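Long-range contact in dinoflagellate luciferase (Lingulodinium polyedrum, PDB 1VPR), which emits blue light by oxidising dinoflagellate luciferin, an open tetrapyrrole, with molecular oxygen, this chain being the third of three homologous luciferase domains: residues A124-F129 against L138-L143. Residues are numbered along the deposited sequence; the frame is centred on the assembly and turned at random.
Sequences AMCKGF and LPCGPL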
ATOM      1  N   ALA A 124      14.297  16.805  -7.882  1.00 21.05           N
ATOM      2  CA  ALA A 124      15.705  16.624  -8.195  1.00 21.21           C
ATOM      3  C   ALA A 124      16.564  16.551  -6.935  1.00 19.53           C
ATOM      4  O   ALA A 124      17.472  15.734  -6.838  1.00 21.47           O
ATOM      5  CB  ALA A 124      16.191  17.769  -9.095  1.00 21.68           C
HETATM    6  N   MSE A 125      16.277  17.407  -5.964  1.00 20.84           N
HETATM    7  CA  MSE A 125      17.036  17.412  -4.712  1.00 21.31           C
HETATM    8  C   MSE A 125      16.966  16.089  -3.960  1.00 21.77           C
HETATM    9  O   MSE A 125      17.929  15.680  -3.305  1.00 19.57           O
HETATM   10  CB  MSE A 125      16.510  18.500  -3.790  1.00 23.19           C
HETATM   11  CG  MSE A 125      16.573  19.874  -4.364  1.00 28.79           C
HETATM   12 SE   MSE A 125      15.579  21.059  -3.227  1.00 39.43          SE
HETATM   13  CE  MSE A 125      15.012  22.333  -4.534  1.00 33.09           C
ATOM     14  N   CYS A 126      15.811  15.430  -4.037  1.00 19.20           N
ATOM     15  CA  CYS A 126      15.614  14.171  -3.331  1.00 19.65           C
ATOM     16  C   CYS A 126      16.150  12.951  -4.053  1.00 20.16           C
ATOM     17  O   CYS A 126      16.255  11.882  -3.454  1.00 20.50           O
ATOM     18  CB  CYS A 126      14.120  13.969  -3.032  1.00 15.28           C
ATOM     19  SG  CYS A 126      13.406  15.263  -1.982  1.00 19.51           S
ATOM     20  N   LYS A 127      16.483  13.091  -5.333  1.00 20.49           N
ATOM     21  CA  LYS A 127      16.997  11.944  -6.085  1.00 22.56           C
ATOM     22  C   LYS A 127      18.226  11.384  -5.382  1.00 21.72           C
ATOM     23  O   LYS A 127      19.168  12.116  -5.098  1.00 21.44           O
ATOM     24  CB  LYS A 127      17.361  12.352  -7.525  1.00 26.00           C
ATOM     25  CG  LYS A 127      16.452  11.774  -8.592  1.00 32.81           C
ATOM     26  CD  LYS A 127      15.040  12.352  -8.499  1.00 36.35           C
ATOM     27  CE  LYS A 127      13.996  11.397  -9.082  1.00 35.53           C
ATOM     28  NZ  LYS A 127      14.325  10.948 -10.466  1.00 39.48           N
ATOM     29  N   GLY A 128      18.203  10.089  -5.084  1.00 23.34           N
ATOM     30  CA  GLY A 128      19.329   9.452  -4.410  1.00 21.96           C
ATOM     31  C   GLY A 128      19.397   9.600  -2.888  1.00 23.18           C
ATOM     32  O   GLY A 128      20.349   9.119  -2.257  1.00 20.34           O
ATOM     33  N   PHE A 129      18.399  10.251  -2.293  1.00 20.04           N
ATOM     34  CA  PHE A 129      18.356  10.452  -0.850  1.00 19.53           C
ATOM     35  C   PHE A 129      18.279   9.100  -0.128  1.00 18.27           C
ATOM     36  O   PHE A 129      17.759   8.135  -0.684  1.00 17.29           O
ATOM     37  CB  PHE A 129      17.130  11.302  -0.514  1.00 19.16           C
ATOM     38  CG  PHE A 129      16.907  11.523   0.958  1.00 19.07           C
ATOM     39  CD1 PHE A 129      15.785  10.980   1.595  1.00 19.14           C
ATOM     40  CD2 PHE A 129      17.774  12.329   1.701  1.00 19.70           C
ATOM     41  CE1 PHE A 129      15.533  11.248   2.953  1.00 17.45           C
ATOM     42  CE2 PHE A 129      17.530  12.602   3.052  1.00 18.38           C
ATOM     43  CZ  PHE A 129      16.403  12.055   3.674  1.00 18.83           C
ATOM     44  N   LEU A 138      14.160  15.600   4.914  1.00 19.30           N
ATOM     45  CA  LEU A 138      13.970  15.422   3.483  1.00 19.60           C
ATOM     46  C   LEU A 138      14.634  16.643   2.848  1.00 20.95           C
ATOM     47  O   LEU A 138      14.451  17.778   3.311  1.00 21.66           O
ATOM     48  CB  LEU A 138      12.475  15.363   3.151  1.00 19.68           C
ATOM     49  CG  LEU A 138      12.079  14.819   1.780  1.00 18.98           C
ATOM     50  CD1 LEU A 138      12.521  13.365   1.632  1.00 20.24           C
ATOM     51  CD2 LEU A 138      10.564  14.924   1.622  1.00 17.52           C
ATOM     52  N   PRO A 139      15.417  16.433   1.787  1.00 22.09           N
ATOM     53  CA  PRO A 139      16.111  17.541   1.119  1.00 23.21           C
ATOM     54  C   PRO A 139      15.255  18.703   0.620  1.00 25.23           C
ATOM     55  O   PRO A 139      15.714  19.840   0.606  1.00 27.05           O
ATOM     56  CB  PRO A 139      16.843  16.847  -0.022  1.00 21.29           C
ATOM     57  CG  PRO A 139      17.149  15.495   0.564  1.00 23.66           C
ATOM     58  CD  PRO A 139      15.805  15.143   1.191  1.00 21.12           C
ATOM     59  N   CYS A 140      14.016  18.439   0.215  1.00 25.80           N
ATOM     60  CA  CYS A 140      13.190  19.519  -0.312  1.00 25.24           C
ATOM     61  C   CYS A 140      12.417  20.285   0.746  1.00 25.84           C
ATOM     62  O   CYS A 140      11.544  21.092   0.418  1.00 28.46           O
ATOM     63  CB  CYS A 140      12.237  18.982  -1.386  1.00 25.44           C
ATOM     64  SG  CYS A 140      11.172  17.614  -0.892  1.00 27.46           S
ATOM     65  N   GLY A 141      12.753  20.063   2.015  1.00 24.93           N
ATOM     66  CA  GLY A 141      12.045  20.754   3.084  1.00 23.45           C
ATOM     67  C   GLY A 141      10.781  19.988   3.424  1.00 23.68           C
ATOM     68  O   GLY A 141      10.533  18.940   2.822  1.00 23.19           O
ATOM     69  N   PRO A 142       9.939  20.501   4.340  1.00 22.92           N
ATOM     70  CA  PRO A 142       8.689  19.867   4.774  1.00 21.63           C
ATOM     71  C   PRO A 142       7.770  19.539   3.623  1.00 20.96           C
ATOM     72  O   PRO A 142       7.513  20.395   2.773  1.00 21.03           O
ATOM     73  CB  PRO A 142       8.052  20.921   5.673  1.00 22.66           C
ATOM     74  CG  PRO A 142       9.224  21.832   6.060  1.00 23.74           C
ATOM     75  CD  PRO A 142       9.984  21.901   4.790  1.00 24.09           C
ATOM     76  N   LEU A 143       7.259  18.313   3.575  1.00 19.13           N
ATOM     77  CA  LEU A 143       6.331  17.992   2.503  1.00 18.72           C
ATOM     78  C   LEU A 143       5.045  18.752   2.811  1.00 18.32           C
ATOM     79  O   LEU A 143       4.704  18.965   3.978  1.00 18.52           O
ATOM     80  CB  LEU A 143       6.063  16.472   2.443  1.00 20.04           C
ATOM     81  CG  LEU A 143       7.190  15.557   1.908  1.00 20.25           C
ATOM     82  CD1 LEU A 143       6.850  14.081   2.155  1.00 16.64           C
ATOM     83  CD2 LEU A 143       7.402  15.807   0.404  1.00 20.70           C
TER
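Cys126 and Pro139 bring the two backbones closest, CA to CA 5.6 Å, where a type II turn from Cys126 to Phe129, leaving the end of helix 120-126, faces a type I turn from Leu138 to Gly141. Pro139 projects from the second turn between Phe129 and Met125. Its CD sits over one face of the Phe129 ring, 3.6 Å from the centroid and 19° off the normal, a CH-pi contact, while its CG lies 3.4 Å from Phe129 CD2. With CG anti to the backbone N (chi1 176°), the Phe129 ring is carried out over the proline. Leu138 crosses this side chain at about a right angle and brings CD1 obliquely to the ring, 3.9 Å from CE1. Pro139 CB packs against Met125, 3.6 Å from its carbonyl O. Met125, present as selenomethionine, has a chain extended beyond CG that lays SE alongside the Pro139-Cys140 backbone, 4.1 Å from Cys140 CA. Further in, Cys126 SG meets Cys140 SG at 3.4 Å and also packs on Leu138 CG. Tyr131 adds an edge-to-face partner for Phe129 and touches Cys126 and Leu138, while Leu138 also leans on Leu249 of the barrel strand 247-253. The sulfur separation is far too long for a disulfide, so the cysteines touch without a covalent link; between these two segments, on the outer part of this calycin-type catalytic domain, the contact is van der Waals and CH-pi packing, without hydrogen bonds.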